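Local structure of biphenyl-2,3-diol 1,2-dioxygenase III-related protein (Vibrio cholerae, 3EY8) at residues F27-V31 against Y90-V96; V96-P102 against S114-R118. The protein binds a metal ion and, as a member of the glyoxalase and extradiol dioxygenase superfamily, is probably a metal-dependent enzyme whose substrate is not established. The protein carries 9 engineered substitutions. One frame throughout, in Å; residues are numbered along the deposited sequence. Where two conformers were deposited one is given.

Contact 1 of 2, residues F27-V31 against Y90-V96; sequences FYEKV and YVENQGV. Engineered in segment 90-96: Y90 (natural residue His).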
ATOM      1  N   PHE B  27      -3.298  17.899   3.789  1.00 24.21           N
ATOM      2  CA  PHE B  27      -2.942  17.634   2.399  1.00 24.87           C
ATOM      3  C   PHE B  27      -3.852  16.600   1.738  1.00 28.74           C
ATOM      4  O   PHE B  27      -4.433  16.856   0.682  1.00 26.06           O
ATOM      5  CB  PHE B  27      -1.480  17.194   2.302  1.00 27.76           C
ATOM      6  CG  PHE B  27      -1.020  16.928   0.896  1.00 26.98           C
ATOM      7  CD1 PHE B  27      -1.176  15.673   0.329  1.00 26.39           C
ATOM      8  CD2 PHE B  27      -0.430  17.938   0.143  1.00 24.62           C
ATOM      9  CE1 PHE B  27      -0.750  15.421  -0.972  1.00 23.10           C
ATOM     10  CE2 PHE B  27      -0.006  17.696  -1.146  1.00 27.25           C
ATOM     11  CZ  PHE B  27      -0.160  16.437  -1.704  1.00 24.76           C
ATOM     12  N   TYR B  28      -3.972  15.427   2.345  1.00 24.00           N
ATOM     13  CA  TYR B  28      -4.766  14.363   1.738  1.00 23.18           C
ATOM     14  C   TYR B  28      -6.258  14.701   1.651  1.00 24.79           C
ATOM     15  O   TYR B  28      -6.940  14.273   0.716  1.00 24.71           O
ATOM     16  CB  TYR B  28      -4.522  13.023   2.437  1.00 21.33           C
ATOM     17  CG  TYR B  28      -3.231  12.381   1.984  1.00 23.34           C
ATOM     18  CD1 TYR B  28      -2.029  12.660   2.627  1.00 24.67           C
ATOM     19  CD2 TYR B  28      -3.208  11.534   0.887  1.00 28.95           C
ATOM     20  CE1 TYR B  28      -0.840  12.081   2.206  1.00 23.34           C
ATOM     21  CE2 TYR B  28      -2.026  10.959   0.452  1.00 24.71           C
ATOM     22  CZ  TYR B  28      -0.848  11.237   1.116  1.00 22.79           C
ATOM     23  OH  TYR B  28       0.318  10.662   0.682  1.00 23.71           O
ATOM     24  N   GLU B  29      -6.761  15.473   2.612  1.00 27.33           N
ATOM     25  CA  GLU B  29      -8.146  15.927   2.537  1.00 26.93           C
ATOM     26  C   GLU B  29      -8.334  16.922   1.396  1.00 25.22           C
ATOM     27  O   GLU B  29      -9.242  16.774   0.581  1.00 28.52           O
ATOM     28  CB  GLU B  29      -8.623  16.521   3.875  1.00 27.67           C
ATOM     29  CG  GLU B  29      -8.854  15.464   4.955  1.00 26.85           C
ATOM     30  CD  GLU B  29      -9.835  15.897   6.034  1.00 40.32           C
ATOM     31  OE1 GLU B  29      -9.798  17.072   6.458  1.00 33.01           O
ATOM     32  OE2 GLU B  29     -10.645  15.051   6.466  1.00 37.06           O
ATOM     33  N   LYS B  30      -7.462  17.922   1.330  1.00 24.98           N
ATOM     34  CA  LYS B  30      -7.598  18.998   0.353  1.00 24.69           C
ATOM     35  C   LYS B  30      -7.259  18.548  -1.064  1.00 28.76           C
ATOM     36  O   LYS B  30      -7.922  18.940  -2.026  1.00 29.75           O
ATOM     37  CB  LYS B  30      -6.732  20.191   0.760  1.00 31.08           C
ATOM     38  CG  LYS B  30      -6.612  21.268  -0.302  1.00 39.99           C
ATOM     39  CD  LYS B  30      -5.888  22.493   0.230  1.00 48.00           C
ATOM     40  CE  LYS B  30      -5.754  23.562  -0.848  1.00 52.28           C
ATOM     41  NZ  LYS B  30      -5.487  24.909  -0.274  1.00 71.54           N
ATOM     42  N   VAL B  31      -6.235  17.709  -1.195  1.00 25.64           N
ATOM     43  CA  VAL B  31      -5.729  17.351  -2.514  1.00 24.32           C
ATOM     44  C   VAL B  31      -6.403  16.110  -3.094  1.00 28.89           C
ATOM     45  O   VAL B  31      -6.716  16.075  -4.281  1.00 28.03           O
ATOM     46  CB  VAL B  31      -4.189  17.191  -2.494  1.00 23.59           C
ATOM     47  CG1 VAL B  31      -3.660  16.800  -3.869  1.00 26.28           C
ATOM     48  CG2 VAL B  31      -3.540  18.488  -2.034  1.00 27.29           C
ATOM     49  N   TYR B  90      -7.664  20.024 -10.755  1.00 27.61           N
ATOM     50  CA  TYR B  90      -7.974  20.195  -9.343  1.00 26.88           C
ATOM     51  C   TYR B  90      -6.713  20.189  -8.489  1.00 26.05           C
ATOM     52  O   TYR B  90      -6.514  21.057  -7.637  1.00 27.48           O
ATOM     53  CB  TYR B  90      -8.932  19.102  -8.852  1.00 28.14           C
ATOM     54  CG  TYR B  90      -9.245  19.238  -7.380  1.00 33.35           C
ATOM     55  CD1 TYR B  90     -10.297  20.036  -6.948  1.00 34.36           C
ATOM     56  CD2 TYR B  90      -8.465  18.603  -6.417  1.00 31.63           C
ATOM     57  CE1 TYR B  90     -10.577  20.180  -5.605  1.00 35.29           C
ATOM     58  CE2 TYR B  90      -8.738  18.745  -5.068  1.00 30.44           C
ATOM     59  CZ  TYR B  90      -9.800  19.536  -4.670  1.00 33.55           C
ATOM     60  OH  TYR B  90     -10.088  19.694  -3.331  1.00 37.87           O
ATOM     61  N   VAL B  91      -5.860  19.194  -8.707  1.00 25.19           N
ATOM     62  CA  VAL B  91      -4.649  19.081  -7.919  1.00 25.00           C
ATOM     63  C   VAL B  91      -3.759  20.313  -8.112  1.00 25.67           C
ATOM     64  O   VAL B  91      -3.289  20.906  -7.143  1.00 26.80           O
ATOM     65  CB  VAL B  91      -3.891  17.783  -8.243  1.00 28.77           C
ATOM     66  CG1 VAL B  91      -2.522  17.794  -7.581  1.00 29.06           C
ATOM     67  CG2 VAL B  91      -4.708  16.579  -7.773  1.00 26.76           C
ATOM     68  N   GLU B  92      -3.534  20.705  -9.362  1.00 24.46           N
ATOM     69  CA  GLU B  92      -2.769  21.920  -9.636  1.00 29.26           C
ATOM     70  C   GLU B  92      -3.392  23.148  -8.984  1.00 32.90           C
ATOM     71  O   GLU B  92      -2.685  24.040  -8.517  1.00 35.45           O
ATOM     72  CB  GLU B  92      -2.640  22.159 -11.140  1.00 34.34           C
ATOM     73  CG  GLU B  92      -1.588  21.311 -11.801  1.00 46.96           C
ATOM     74  CD  GLU B  92      -1.150  21.881 -13.134  1.00 43.15           C
ATOM     75  OE1 GLU B  92      -1.939  22.622 -13.757  1.00 44.04           O
ATOM     76  OE2 GLU B  92      -0.017  21.580 -13.556  1.00 35.81           O
ATOM     77  N   ASN B  93      -4.719  23.192  -8.958  1.00 31.17           N
ATOM     78  CA  ASN B  93      -5.430  24.312  -8.354  1.00 29.49           C
ATOM     79  C   ASN B  93      -5.233  24.396  -6.844  1.00 37.67           C
ATOM     80  O   ASN B  93      -5.540  25.414  -6.231  1.00 33.36           O
ATOM     81  CB  ASN B  93      -6.917  24.254  -8.697  1.00 28.47           C
ATOM     82  CG  ASN B  93      -7.206  24.706 -10.116  1.00 54.17           C
ATOM     83  OD1 ASN B  93      -6.295  25.068 -10.863  1.00 60.49           O
ATOM     84  ND2 ASN B  93      -8.479  24.685 -10.498  1.00 47.69           N
ATOM     85  N   GLN B  94      -4.721  23.327  -6.241  1.00 31.21           N
ATOM     86  CA  GLN B  94      -4.392  23.364  -4.819  1.00 33.54           C
ATOM     87  C   GLN B  94      -2.949  23.824  -4.612  1.00 30.09           C
ATOM     88  O   GLN B  94      -2.470  23.906  -3.484  1.00 31.55           O
ATOM     89  CB  GLN B  94      -4.640  22.004  -4.154  1.00 30.04           C
ATOM     90  CG  GLN B  94      -5.982  21.386  -4.511  1.00 31.37           C
ATOM     91  CD  GLN B  94      -7.136  22.368  -4.384  1.00 45.76           C
ATOM     92  OE1 GLN B  94      -7.342  22.976  -3.332  1.00 37.10           O
ATOM     93  NE2 GLN B  94      -7.901  22.521  -5.460  1.00 35.04           N
ATOM     94  N   GLY B  95      -2.263  24.136  -5.709  1.00 29.83           N
ATOM     95  CA  GLY B  95      -0.905  24.655  -5.639  1.00 30.23           C
ATOM     96  C   GLY B  95       0.136  23.555  -5.698  1.00 27.77           C
ATOM     97  O   GLY B  95       1.318  23.779  -5.429  1.00 30.81           O
ATOM     98  N   VAL B  96      -0.310  22.358  -6.061  1.00 25.22           N
ATOM     99  CA  VAL B  96       0.559  21.186  -6.117  1.00 23.28           C
ATOM    100  C   VAL B  96       1.190  21.000  -7.491  1.00 23.36           C
ATOM    101  O   VAL B  96       0.515  21.083  -8.517  1.00 24.96           O
ATOM    102  CB  VAL B  96      -0.213  19.911  -5.710  1.00 26.37           C
ATOM    103  CG1 VAL B  96       0.611  18.654  -5.989  1.00 25.74           C
ATOM    104  CG2 VAL B  96      -0.588  19.982  -4.240  1.00 28.87           C
TER
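V31 and V91 bring the backbones of helix 21-32 and helix 84-93 closest, with 5.8 Å between their CA atoms. No backbone-to-backbone hydrogen bond links the two segments. The one hydrogen bond across is made by Y90, an engineered residue in place of histidine. Its CG lies anti to the backbone N (chi1 179°), which carries the ring along toward the end of the other helix. There Y90 OH donates to K30 O at 2.6 Å. The hydroxyl lies in the carbonyl plane. The carbonyls of K30 and V31 both sit at the ring edge, near its plane. V31 O is buried here and has no hydrogen-bond partner in the model. Q94 lies against the same tyrosine. Its side chain folds back at chi2 (-48°), so that NE2 sits over the centre of the Y90 ring and donates to Y90 O at 3.0 Å. The other end of the amide, Q94 OE1, meets the aliphatic part of the extended K30 chain, with K30 CE 3.0 Å away.

The helices are those that follow the first strand of each beta-alpha-beta-beta-beta module of the glyoxalase fold. Helix 84-93 ends in a Schellman motif with G95 at positive phi. V96 follows, with its CB directed toward helix 21-32. V96 CG2 touches V31 CG2 at 4.0 Å. It also meets F27 CE2 at 3.9 Å, and F27 and V96 cross at about a right angle. V31 CG2 also lies over one face of the F27 ring, toward its rim. V31 CG1 packs on both methyls of V91, two buried side chains.

Contact 2 of 2, residues V96-P102 against S114-R118; sequences VVIMEGP and SFYFR. Engineered in segment 96-102: V97 (natural residue Thr).
S114 meets the end of segment 96-102 through its carbonyl. P102, which follows a cis peptide bond, makes a CH...O contact from its CA to S114 O at 3.3 Å. The S114 hydroxyl bonds to S128 and E126. E126 has been seen to bind calcium in this protein, though no ion is bound to this chain here. F115 comes next. Its ring meets I98 obliquely, with I98 CD1 3.9 Å from F115 CD1, and its CB lies near G101 CA. Y116 carries the two direct backbone hydrogen bonds. Y116 N donates to E100 O at 3.0 Å, and Y116 O accepts from M99 N at 2.9 Å with an N-H...O angle of 156°. E100 O also lies in plane at the edge of the Y116 ring. The Y116 hydroxyl hydrogen-bonds to R105 NE. M99 is a selenomethionine with two deposited conformers, so its side-chain touches are tentative. In the one given, M99 CG packs on Y116 CB at 3.5 Å. A bend at chi3 (53°) puts M99 CE beside R118 CG and NE. On the other side of the strand, F117 CB rests on V96 CG1 at 3.7 Å. R118 N is joined to V97 O by a bridging water. The R118 guanidinium is held by G122 O and by K65 O of the second subunit.

The corner at P102 leads into strand 103-107, the edge strand beside 110-118. Segment 96-102 thus joins helix 84-93 to the second strand of a beta-alpha-beta-beta-beta module, as in the glyoxalase, or vicinal oxygen chelate, fold.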
ATOM      1  N   VAL B  96      -0.310  22.358  -6.061  1.00 25.22           N
ATOM      2  CA  VAL B  96       0.559  21.186  -6.117  1.00 23.28           C
ATOM      3  C   VAL B  96       1.190  21.000  -7.491  1.00 23.36           C
ATOM      4  O   VAL B  96       0.515  21.083  -8.517  1.00 24.96           O
ATOM      5  CB  VAL B  96      -0.213  19.911  -5.710  1.00 26.37           C
ATOM      6  CG1 VAL B  96       0.611  18.654  -5.989  1.00 25.74           C
ATOM      7  CG2 VAL B  96      -0.588  19.982  -4.240  1.00 28.87           C
ATOM      8  N   VAL B  97       2.496  20.751  -7.500  1.00 22.89           N
ATOM      9  CA  VAL B  97       3.244  20.592  -8.740  1.00 22.99           C
ATOM     10  C   VAL B  97       3.090  19.180  -9.288  1.00 22.92           C
ATOM     11  O   VAL B  97       3.474  18.198  -8.639  1.00 25.89           O
ATOM     12  CB  VAL B  97       4.739  20.925  -8.547  1.00 21.77           C
ATOM     13  CG1 VAL B  97       5.541  20.553  -9.781  1.00 26.18           C
ATOM     14  CG2 VAL B  97       4.906  22.414  -8.225  1.00 24.81           C
ATOM     15  N   ILE B  98       2.521  19.079 -10.483  1.00 22.17           N
ATOM     16  CA  ILE B  98       2.411  17.789 -11.155  1.00 23.56           C
ATOM     17  C   ILE B  98       3.717  17.516 -11.875  1.00 28.26           C
ATOM     18  O   ILE B  98       4.137  18.279 -12.743  1.00 27.27           O
ATOM     19  CB  ILE B  98       1.227  17.761 -12.126  1.00 24.80           C
ATOM     20  CG1 ILE B  98      -0.079  17.943 -11.342  1.00 27.96           C
ATOM     21  CG2 ILE B  98       1.223  16.455 -12.930  1.00 25.98           C
ATOM     22  CD1 ILE B  98      -1.315  17.937 -12.197  1.00 33.21           C
HETATM   23  N   MSE B  99       4.373  16.421 -11.514  0.52 24.02           N
HETATM   24  CA  MSE B  99       5.703  16.152 -12.053  0.52 25.33           C
HETATM   25  C   MSE B  99       5.704  15.428 -13.400  0.52 29.27           C
HETATM   26  O   MSE B  99       6.704  15.460 -14.118  0.52 38.31           O
HETATM   27  CB  MSE B  99       6.564  15.403 -11.035  0.52 37.93           C
HETATM   28  CG  MSE B  99       6.229  13.937 -10.881  0.52 53.33           C
HETATM   29 SE   MSE B  99       7.212  13.193  -9.380  0.52 74.47          SE
HETATM   30  CE  MSE B  99       6.678  14.495  -8.040  0.52 28.10           C
ATOM     31  N   GLU B 100       4.591  14.787 -13.746  1.00 29.26           N
ATOM     32  CA  GLU B 100       4.471  14.124 -15.035  1.00 32.58           C
ATOM     33  C   GLU B 100       3.032  13.681 -15.206  1.00 33.92           C
ATOM     34  O   GLU B 100       2.348  13.407 -14.215  1.00 26.08           O
ATOM     35  CB  GLU B 100       5.402  12.910 -15.075  1.00 35.53           C
ATOM     36  CG  GLU B 100       5.553  12.255 -16.433  1.00 57.76           C
ATOM     37  CD  GLU B 100       6.460  11.038 -16.387  1.00 53.75           C
ATOM     38  OE1 GLU B 100       6.975  10.714 -15.294  1.00 47.43           O
ATOM     39  OE2 GLU B 100       6.657  10.405 -17.444  1.00 80.84           O
ATOM     40  N   GLY B 101       2.573  13.616 -16.454  1.00 28.60           N
ATOM     41  CA  GLY B 101       1.221  13.169 -16.749  1.00 27.39           C
ATOM     42  C   GLY B 101       0.497  14.130 -17.667  1.00 36.03           C
ATOM     43  O   GLY B 101       0.894  15.294 -17.772  1.00 36.72           O
ATOM     44  N   PRO B 102      -0.562  13.652 -18.344  1.00 29.17           N
ATOM     45  CA  PRO B 102      -1.055  12.271 -18.254  1.00 28.26           C
ATOM     46  C   PRO B 102      -0.176  11.304 -19.042  1.00 32.35           C
ATOM     47  O   PRO B 102       0.177  11.595 -20.188  1.00 31.46           O
ATOM     48  CB  PRO B 102      -2.435  12.337 -18.924  1.00 35.29           C
ATOM     49  CG  PRO B 102      -2.579  13.741 -19.490  1.00 38.16           C
ATOM     50  CD  PRO B 102      -1.264  14.425 -19.382  1.00 33.76           C
ATOM     51  N   SER B 114      -2.017   7.917 -15.913  1.00 24.46           N
ATOM     52  CA  SER B 114      -1.574   8.388 -14.599  1.00 23.14           C
ATOM     53  C   SER B 114      -1.020   9.812 -14.633  1.00 24.86           C
ATOM     54  O   SER B 114      -0.553  10.279 -15.669  1.00 24.43           O
ATOM     55  CB  SER B 114      -0.468   7.462 -14.053  1.00 23.93           C
ATOM     56  OG  SER B 114      -0.912   6.133 -13.870  1.00 23.36           O
ATOM     57  N   PHE B 115      -1.071  10.490 -13.487  1.00 23.83           N
ATOM     58  CA  PHE B 115      -0.234  11.661 -13.250  1.00 23.73           C
ATOM     59  C   PHE B 115       0.386  11.553 -11.856  1.00 24.48           C
ATOM     60  O   PHE B 115      -0.080  10.766 -11.036  1.00 22.49           O
ATOM     61  CB  PHE B 115      -0.972  12.994 -13.489  1.00 23.35           C
ATOM     62  CG  PHE B 115      -2.048  13.326 -12.477  1.00 20.60           C
ATOM     63  CD1 PHE B 115      -1.783  14.173 -11.407  1.00 24.65           C
ATOM     64  CD2 PHE B 115      -3.341  12.845 -12.630  1.00 23.11           C
ATOM     65  CE1 PHE B 115      -2.779  14.510 -10.497  1.00 24.41           C
ATOM     66  CE2 PHE B 115      -4.337  13.176 -11.721  1.00 24.49           C
ATOM     67  CZ  PHE B 115      -4.053  14.011 -10.655  1.00 23.10           C
ATOM     68  N   TYR B 116       1.449  12.313 -11.605  1.00 22.35           N
ATOM     69  CA  TYR B 116       2.265  12.124 -10.409  1.00 23.53           C
ATOM     70  C   TYR B 116       2.524  13.426  -9.669  1.00 24.12           C
ATOM     71  O   TYR B 116       2.688  14.480 -10.279  1.00 26.56           O
ATOM     72  CB  TYR B 116       3.638  11.552 -10.780  1.00 22.04           C
ATOM     73  CG  TYR B 116       3.634  10.185 -11.417  1.00 23.51           C
ATOM     74  CD1 TYR B 116       3.434  10.040 -12.780  1.00 27.34           C
ATOM     75  CD2 TYR B 116       3.866   9.046 -10.661  1.00 25.64           C
ATOM     76  CE1 TYR B 116       3.444   8.800 -13.372  1.00 27.34           C
ATOM     77  CE2 TYR B 116       3.873   7.796 -11.243  1.00 26.58           C
ATOM     78  CZ  TYR B 116       3.662   7.684 -12.603  1.00 29.33           C
ATOM     79  OH  TYR B 116       3.676   6.448 -13.205  1.00 37.91           O
ATOM     80  N   PHE B 117       2.590  13.341  -8.350  1.00 19.49           N
ATOM     81  CA  PHE B 117       3.054  14.455  -7.537  1.00 21.30           C
ATOM     82  C   PHE B 117       3.527  13.886  -6.209  1.00 23.03           C
ATOM     83  O   PHE B 117       3.376  12.692  -5.962  1.00 23.66           O
ATOM     84  CB  PHE B 117       1.932  15.476  -7.317  1.00 24.22           C
ATOM     85  CG  PHE B 117       0.675  14.883  -6.754  1.00 20.85           C
ATOM     86  CD1 PHE B 117      -0.303  14.389  -7.598  1.00 22.21           C
ATOM     87  CD2 PHE B 117       0.470  14.816  -5.386  1.00 21.13           C
ATOM     88  CE1 PHE B 117      -1.464  13.832  -7.083  1.00 20.41           C
ATOM     89  CE2 PHE B 117      -0.695  14.259  -4.862  1.00 23.11           C
ATOM     90  CZ  PHE B 117      -1.660  13.768  -5.717  1.00 23.22           C
ATOM     91  N   ARG B 118       4.090  14.732  -5.352  1.00 22.74           N
ATOM     92  CA  ARG B 118       4.576  14.269  -4.055  1.00 21.85           C
ATOM     93  C   ARG B 118       3.764  14.827  -2.906  1.00 23.23           C
ATOM     94  O   ARG B 118       3.257  15.959  -2.973  1.00 23.75           O
ATOM     95  CB  ARG B 118       6.052  14.637  -3.866  1.00 24.83           C
ATOM     96  CG  ARG B 118       6.958  13.898  -4.824  1.00 29.49           C
ATOM     97  CD  ARG B 118       8.427  14.102  -4.555  1.00 23.38           C
ATOM     98  NE  ARG B 118       9.196  13.525  -5.654  1.00 25.90           N
ATOM     99  CZ  ARG B 118       9.470  12.229  -5.772  1.00 26.94           C
ATOM    100  NH1 ARG B 118       9.048  11.374  -4.849  1.00 25.29           N
ATOM    101  NH2 ARG B 118      10.168  11.785  -6.810  1.00 25.74           N
TER
HETATM  102  O   HOH W   1       4.941  17.327  -6.474  1.00 25.30           O

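Overall arrangement
From the N terminus, the chain runs through strand 10-18 into helix 21-32, then builds the rest of the first sheet and enters the second at strand 75-79. Contact 1 closes this long loop when helix 84-93 meets helix 21-32. Contact 2 follows in series and closes a short loop, residues 103-113, made of strand 103-107 and the start of strand 110-118. The two neither nest nor cross, and they share V96. Their centres are 11 Å apart. F27 on F117, V91 on F115 and E92 on I98 link the two contacts directly. Together they tie both helices to strand 110-118 of the second sheet. Both also touch the second subunit.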